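Local atomic coordinates of dipeptide Epimerase (Enterococcus faecalis V583, PDB entry 3JVA), a protein that belongs to the enolase superfamily, in the mandelate racemase/muconate lactonizing enzyme family, and binds magnesium in its barrel domain. Residues M293-A305 with D320-V334. Sequence-based numbering, arbitrary orientation.
Sequences MAEETTIGITAAA and DATFGLETAPVTGGV
Thr298 pushes its side chain into the arc of residues 329-334, CG2 lying against Val330 CG2 at 3.6 Å while its OG1 lies against Pro329 CD. In this enolase-superfamily protein, with its modified TIM barrel, the contact wraps the start of helix 298-310, which follows barrel strand 287-290, with the chain that runs on after strand 314-317. Thr298 CG2 stands anti to the backbone N (chi1 -52° for OG1), which carries it to the carbonyl oxygen of Gly332 as well. Thr298 OG1 is hydrogen-bonded to a water at 2.6 Å, and the same water donates to Val334 O, bridging the segments.

On the 3-10 turn side, Ile301 bends CD1 onto Ala321 CB (3.7 Å), and its CG2 branch touches Val334 CB, the two side chains crossing at about a right angle. Leu325 CD1 packs crosswise on Thr297 CB at 3.7 Å; the Thr297 hydroxyl is hydrogen-bonded to Glu47, tying this end of the helix to the N-terminal domain. Beside strand 352-353, Ile299 CD1 and Val330 CG1 touch, and both side chains rest on Ile352.

One turn along the helix, Thr302 OG1 gives its proton to Thr298 O from above the carbonyl plane, on the face opposite Thr302 N, and accepts the N-H of Val334, N to OG1 3.0 Å, in a nearly straight bond (169°).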
ATOM      1  N   MET B 293      20.507 -32.570  -6.444  1.00 22.44           N
ATOM      2  CA  MET B 293      19.433 -33.520  -6.167  1.00 22.36           C
ATOM      3  C   MET B 293      20.038 -34.801  -5.608  1.00 22.09           C
ATOM      4  O   MET B 293      21.223 -35.075  -5.802  1.00 21.38           O
ATOM      5  CB  MET B 293      18.677 -33.870  -7.455  1.00 22.55           C
ATOM      6  CG  MET B 293      18.207 -32.683  -8.266  1.00 25.95           C
ATOM      7  SD  MET B 293      17.075 -31.633  -7.357  1.00 28.74           S
ATOM      8  CE  MET B 293      15.630 -32.672  -7.320  1.00 27.79           C
ATOM      9  N   ALA B 294      19.212 -35.581  -4.919  1.00 22.60           N
ATOM     10  CA  ALA B 294      19.647 -36.847  -4.349  1.00 23.63           C
ATOM     11  C   ALA B 294      19.951 -37.818  -5.484  1.00 23.63           C
ATOM     12  O   ALA B 294      20.772 -38.730  -5.335  1.00 25.71           O
ATOM     13  CB  ALA B 294      18.545 -37.423  -3.450  1.00 24.22           C
ATOM     14  N   GLU B 295      19.303 -37.608  -6.625  1.00 22.60           N
ATOM     15  CA  GLU B 295      19.499 -38.499  -7.760  1.00 24.74           C
ATOM     16  C   GLU B 295      20.276 -37.971  -8.965  1.00 24.08           C
ATOM     17  O   GLU B 295      19.996 -38.362 -10.099  1.00 27.30           O
ATOM     18  CB  GLU B 295      18.151 -39.075  -8.212  1.00 25.52           C
ATOM     19  CG  GLU B 295      17.451 -39.855  -7.102  1.00 31.60           C
ATOM     20  CD  GLU B 295      16.591 -40.997  -7.611  1.00 36.57           C
ATOM     21  OE1 GLU B 295      17.156 -41.979  -8.152  1.00 36.09           O
ATOM     22  OE2 GLU B 295      15.352 -40.916  -7.467  1.00 35.67           O
ATOM     23  N   GLU B 296      21.228 -37.069  -8.741  1.00 21.55           N
ATOM     24  CA  GLU B 296      22.050 -36.624  -9.858  1.00 21.30           C
ATOM     25  C   GLU B 296      23.472 -37.082  -9.567  1.00 20.17           C
ATOM     26  O   GLU B 296      23.784 -37.496  -8.444  1.00 20.03           O
ATOM     27  CB  GLU B 296      21.977 -35.110 -10.098  1.00 22.62           C
ATOM     28  CG  GLU B 296      22.467 -34.198  -9.009  1.00 22.28           C
ATOM     29  CD  GLU B 296      22.302 -32.747  -9.428  1.00 24.57           C
ATOM     30  OE1 GLU B 296      22.992 -32.321 -10.380  1.00 23.80           O
ATOM     31  OE2 GLU B 296      21.469 -32.043  -8.824  1.00 24.53           O
ATOM     32  N   THR B 297      24.335 -37.012 -10.567  1.00 19.38           N
ATOM     33  CA  THR B 297      25.683 -37.506 -10.390  1.00 17.06           C
ATOM     34  C   THR B 297      26.769 -36.604 -10.961  1.00 19.19           C
ATOM     35  O   THR B 297      26.640 -35.383 -10.959  1.00 19.57           O
ATOM     36  CB  THR B 297      25.785 -38.928 -10.994  1.00 18.61           C
ATOM     37  OG1 THR B 297      25.450 -38.888 -12.390  1.00 21.37           O
ATOM     38  CG2 THR B 297      24.791 -39.862 -10.299  1.00 18.40           C
ATOM     39  N   THR B 298      27.838 -37.219 -11.450  1.00 18.69           N
ATOM     40  CA  THR B 298      28.981 -36.486 -11.973  1.00 19.72           C
ATOM     41  C   THR B 298      28.699 -35.329 -12.929  1.00 21.08           C
ATOM     42  O   THR B 298      29.203 -34.223 -12.732  1.00 21.73           O
ATOM     43  CB  THR B 298      29.969 -37.455 -12.644  1.00 21.02           C
ATOM     44  OG1 THR B 298      30.273 -38.518 -11.730  1.00 21.35           O
ATOM     45  CG2 THR B 298      31.249 -36.730 -13.022  1.00 21.84           C
ATOM     46  N   ILE B 299      27.907 -35.572 -13.965  1.00 20.18           N
ATOM     47  CA  ILE B 299      27.623 -34.510 -14.927  1.00 20.39           C
ATOM     48  C   ILE B 299      26.895 -33.318 -14.295  1.00 19.38           C
ATOM     49  O   ILE B 299      27.309 -32.169 -14.457  1.00 17.84           O
ATOM     50  CB  ILE B 299      26.798 -35.046 -16.100  1.00 20.60           C
ATOM     51  CG1 ILE B 299      27.586 -36.148 -16.817  1.00 22.86           C
ATOM     52  CG2 ILE B 299      26.470 -33.907 -17.063  1.00 20.14           C
ATOM     53  CD1 ILE B 299      26.781 -36.920 -17.848  1.00 22.75           C
ATOM     54  N   GLY B 300      25.814 -33.593 -13.578  1.00 19.98           N
ATOM     55  CA  GLY B 300      25.075 -32.517 -12.942  1.00 20.70           C
ATOM     56  C   GLY B 300      25.931 -31.728 -11.966  1.00 20.26           C
ATOM     57  O   GLY B 300      25.883 -30.496 -11.930  1.00 18.56           O
ATOM     58  N   ILE B 301      26.728 -32.438 -11.174  1.00 20.47           N
ATOM     59  CA  ILE B 301      27.582 -31.788 -10.196  1.00 19.70           C
ATOM     60  C   ILE B 301      28.642 -30.926 -10.865  1.00 18.90           C
ATOM     61  O   ILE B 301      28.910 -29.807 -10.430  1.00 18.23           O
ATOM     62  CB  ILE B 301      28.288 -32.824  -9.287  1.00 19.59           C
ATOM     63  CG1 ILE B 301      27.268 -33.468  -8.340  1.00 19.45           C
ATOM     64  CG2 ILE B 301      29.417 -32.158  -8.519  1.00 20.83           C
ATOM     65  CD1 ILE B 301      26.631 -32.483  -7.348  1.00 21.39           C
ATOM     66  N   THR B 302      29.244 -31.449 -11.926  1.00 18.81           N
ATOM     67  CA  THR B 302      30.291 -30.718 -12.625  1.00 18.65           C
ATOM     68  C   THR B 302      29.759 -29.435 -13.251  1.00 19.34           C
ATOM     69  O   THR B 302      30.389 -28.377 -13.149  1.00 18.35           O
ATOM     70  CB  THR B 302      30.950 -31.618 -13.689  1.00 20.30           C
ATOM     71  OG1 THR B 302      31.472 -32.787 -13.040  1.00 19.46           O
ATOM     72  CG2 THR B 302      32.097 -30.886 -14.386  1.00 18.20           C
ATOM     73  N   ALA B 303      28.590 -29.517 -13.878  1.00 19.71           N
ATOM     74  CA  ALA B 303      27.996 -28.341 -14.495  1.00 20.56           C
ATOM     75  C   ALA B 303      27.771 -27.281 -13.417  1.00 19.62           C
ATOM     76  O   ALA B 303      28.135 -26.119 -13.586  1.00 19.57           O
ATOM     77  CB  ALA B 303      26.671 -28.710 -15.167  1.00 20.19           C
ATOM     78  N   ALA B 304      27.183 -27.694 -12.299  1.00 19.60           N
ATOM     79  CA  ALA B 304      26.916 -26.766 -11.206  1.00 19.30           C
ATOM     80  C   ALA B 304      28.198 -26.148 -10.644  1.00 19.55           C
ATOM     81  O   ALA B 304      28.220 -24.966 -10.305  1.00 19.90           O
ATOM     82  CB  ALA B 304      26.135 -27.476 -10.096  1.00 19.33           C
ATOM     83  N   ALA B 305      29.263 -26.943 -10.553  1.00 17.34           N
ATOM     84  CA  ALA B 305      30.532 -26.460 -10.022  1.00 19.50           C
ATOM     85  C   ALA B 305      31.153 -25.394 -10.926  1.00 18.58           C
ATOM     86  O   ALA B 305      31.686 -24.398 -10.440  1.00 19.46           O
ATOM     87  CB  ALA B 305      31.501 -27.630  -9.826  1.00 19.17           C
ATOM     88  N   ASP B 320      27.759 -32.227  -3.173  1.00 21.30           N
ATOM     89  CA  ASP B 320      28.401 -33.415  -2.624  1.00 21.11           C
ATOM     90  C   ASP B 320      27.904 -34.755  -3.158  1.00 22.66           C
ATOM     91  O   ASP B 320      28.286 -35.803  -2.642  1.00 20.88           O
ATOM     92  CB  ASP B 320      28.220 -33.396  -1.103  1.00 20.90           C
ATOM     93  CG  ASP B 320      26.755 -33.430  -0.691  1.00 25.91           C
ATOM     94  OD1 ASP B 320      25.871 -33.183  -1.549  1.00 24.33           O
ATOM     95  OD2 ASP B 320      26.480 -33.692   0.496  1.00 25.89           O
ATOM     96  N   ALA B 321      27.068 -34.735  -4.191  1.00 21.51           N
ATOM     97  CA  ALA B 321      26.526 -35.983  -4.722  1.00 22.30           C
ATOM     98  C   ALA B 321      27.562 -37.028  -5.146  1.00 21.80           C
ATOM     99  O   ALA B 321      27.358 -38.220  -4.918  1.00 21.62           O
ATOM    100  CB  ALA B 321      25.576 -35.689  -5.882  1.00 20.24           C
ATOM    101  N   THR B 322      28.672 -36.609  -5.752  1.00 22.34           N
ATOM    102  CA  THR B 322      29.656 -37.598  -6.189  1.00 22.82           C
ATOM    103  C   THR B 322      30.297 -38.350  -5.032  1.00 24.62           C
ATOM    104  O   THR B 322      30.752 -39.484  -5.204  1.00 24.49           O
ATOM    105  CB  THR B 322      30.789 -36.983  -7.056  1.00 22.11           C
ATOM    106  OG1 THR B 322      31.602 -36.109  -6.262  1.00 22.09           O
ATOM    107  CG2 THR B 322      30.203 -36.209  -8.233  1.00 23.84           C
ATOM    108  N   PHE B 323      30.319 -37.731  -3.854  1.00 23.19           N
ATOM    109  CA  PHE B 323      30.927 -38.361  -2.682  1.00 24.77           C
ATOM    110  C   PHE B 323      30.142 -39.561  -2.169  1.00 24.97           C
ATOM    111  O   PHE B 323      30.681 -40.388  -1.431  1.00 26.40           O
ATOM    112  CB  PHE B 323      31.076 -37.352  -1.536  1.00 23.64           C
ATOM    113  CG  PHE B 323      31.718 -36.055  -1.935  1.00 23.60           C
ATOM    114  CD1 PHE B 323      32.633 -35.996  -2.978  1.00 24.54           C
ATOM    115  CD2 PHE B 323      31.420 -34.887  -1.240  1.00 25.48           C
ATOM    116  CE1 PHE B 323      33.245 -34.792  -3.326  1.00 26.90           C
ATOM    117  CE2 PHE B 323      32.026 -33.678  -1.577  1.00 25.81           C
ATOM    118  CZ  PHE B 323      32.938 -33.630  -2.618  1.00 26.80           C
ATOM    119  N   GLY B 324      28.870 -39.653  -2.547  1.00 22.63           N
ATOM    120  CA  GLY B 324      28.051 -40.764  -2.093  1.00 23.50           C
ATOM    121  C   GLY B 324      27.762 -41.823  -3.141  1.00 22.01           C
ATOM    122  O   GLY B 324      26.899 -42.678  -2.932  1.00 24.97           O
ATOM    123  N   LEU B 325      28.474 -41.774  -4.262  1.00 21.32           N
ATOM    124  CA  LEU B 325      28.275 -42.739  -5.345  1.00 22.13           C
ATOM    125  C   LEU B 325      29.227 -43.931  -5.216  1.00 22.86           C
ATOM    126  O   LEU B 325      30.404 -43.755  -4.905  1.00 24.04           O
ATOM    127  CB  LEU B 325      28.510 -42.058  -6.698  1.00 21.40           C
ATOM    128  CG  LEU B 325      27.659 -40.831  -7.046  1.00 21.23           C
ATOM    129  CD1 LEU B 325      28.048 -40.328  -8.429  1.00 22.51           C
ATOM    130  CD2 LEU B 325      26.180 -41.191  -7.004  1.00 21.06           C
ATOM    131  N   GLU B 326      28.724 -45.137  -5.461  1.00 23.46           N
ATOM    132  CA  GLU B 326      29.565 -46.334  -5.375  1.00 23.70           C
ATOM    133  C   GLU B 326      30.550 -46.422  -6.529  1.00 24.94           C
ATOM    134  O   GLU B 326      31.612 -47.031  -6.404  1.00 24.40           O
ATOM    135  CB  GLU B 326      28.702 -47.595  -5.333  1.00 23.95           C
ATOM    136  CG  GLU B 326      28.098 -47.872  -3.970  1.00 25.23           C
ATOM    137  CD  GLU B 326      29.138 -48.251  -2.927  1.00 26.84           C
ATOM    138  OE1 GLU B 326      28.749 -48.467  -1.760  1.00 26.03           O
ATOM    139  OE2 GLU B 326      30.339 -48.339  -3.269  1.00 27.90           O
ATOM    140  N   THR B 327      30.198 -45.822  -7.660  1.00 23.47           N
ATOM    141  CA  THR B 327      31.082 -45.829  -8.815  1.00 24.69           C
ATOM    142  C   THR B 327      30.725 -44.647  -9.716  1.00 25.08           C
ATOM    143  O   THR B 327      29.625 -44.105  -9.621  1.00 23.79           O
ATOM    144  CB  THR B 327      30.978 -47.173  -9.588  1.00 26.17           C
ATOM    145  OG1 THR B 327      32.083 -47.288 -10.492  1.00 27.74           O
ATOM    146  CG2 THR B 327      29.670 -47.257 -10.363  1.00 25.27           C
ATOM    147  N   ALA B 328      31.663 -44.238 -10.566  1.00 25.16           N
ATOM    148  CA  ALA B 328      31.445 -43.102 -11.458  1.00 25.29           C
ATOM    149  C   ALA B 328      30.773 -43.509 -12.764  1.00 24.88           C
ATOM    150  O   ALA B 328      31.213 -44.442 -13.435  1.00 24.69           O
ATOM    151  CB  ALA B 328      32.766 -42.419 -11.755  1.00 24.98           C
ATOM    152  N   PRO B 329      29.696 -42.803 -13.145  1.00 24.14           N
ATOM    153  CA  PRO B 329      28.981 -43.120 -14.385  1.00 22.53           C
ATOM    154  C   PRO B 329      29.723 -42.651 -15.636  1.00 22.47           C
ATOM    155  O   PRO B 329      29.437 -43.109 -16.745  1.00 23.50           O
ATOM    156  CB  PRO B 329      27.638 -42.411 -14.198  1.00 22.89           C
ATOM    157  CG  PRO B 329      28.028 -41.180 -13.402  1.00 23.81           C
ATOM    158  CD  PRO B 329      29.012 -41.737 -12.387  1.00 24.45           C
ATOM    159  N   VAL B 330      30.680 -41.748 -15.448  1.00 22.11           N
ATOM    160  CA  VAL B 330      31.464 -41.199 -16.550  1.00 21.95           C
ATOM    161  C   VAL B 330      32.912 -40.975 -16.128  1.00 23.86           C
ATOM    162  O   VAL B 330      33.275 -41.201 -14.975  1.00 25.94           O
ATOM    163  CB  VAL B 330      30.900 -39.840 -17.016  1.00 23.52           C
ATOM    164  CG1 VAL B 330      29.443 -39.990 -17.427  1.00 21.69           C
ATOM    165  CG2 VAL B 330      31.050 -38.813 -15.899  1.00 22.76           C
ATOM    166  N   THR B 331      33.729 -40.520 -17.071  1.00 24.19           N
ATOM    167  CA  THR B 331      35.140 -40.243 -16.810  1.00 25.69           C
ATOM    168  C   THR B 331      35.321 -38.728 -16.728  1.00 25.42           C
ATOM    169  O   THR B 331      34.680 -37.986 -17.468  1.00 24.38           O
ATOM    170  CB  THR B 331      36.039 -40.784 -17.953  1.00 26.98           C
ATOM    171  OG1 THR B 331      35.889 -42.205 -18.052  1.00 28.02           O
ATOM    172  CG2 THR B 331      37.503 -40.450 -17.695  1.00 28.57           C
ATOM    173  N   GLY B 332      36.181 -38.271 -15.823  1.00 23.94           N
ATOM    174  CA  GLY B 332      36.429 -36.846 -15.695  1.00 23.99           C
ATOM    175  C   GLY B 332      35.428 -36.096 -14.835  1.00 24.07           C
ATOM    176  O   GLY B 332      34.582 -36.700 -14.179  1.00 23.71           O
ATOM    177  N   GLY B 333      35.531 -34.770 -14.844  1.00 23.71           N
ATOM    178  CA  GLY B 333      34.636 -33.949 -14.049  1.00 24.13           C
ATOM    179  C   GLY B 333      34.964 -34.067 -12.572  1.00 24.75           C
ATOM    180  O   GLY B 333      36.038 -34.544 -12.202  1.00 22.91           O
ATOM    181  N   VAL B 334      34.041 -33.624 -11.726  1.00 23.52           N
ATOM    182  CA  VAL B 334      34.232 -33.686 -10.280  1.00 24.47           C
ATOM    183  C   VAL B 334      34.362 -35.152  -9.860  1.00 24.59           C
ATOM    184  O   VAL B 334      33.478 -35.962 -10.131  1.00 23.50           O
ATOM    185  CB  VAL B 334      33.038 -33.017  -9.563  1.00 22.68           C
ATOM    186  CG1 VAL B 334      33.112 -33.254  -8.053  1.00 21.43           C
ATOM    187  CG2 VAL B 334      33.042 -31.525  -9.870  1.00 22.99           C
TER
HETATM  188  O   HOH W   1      32.679 -38.539 -10.642  1.00 25.18           O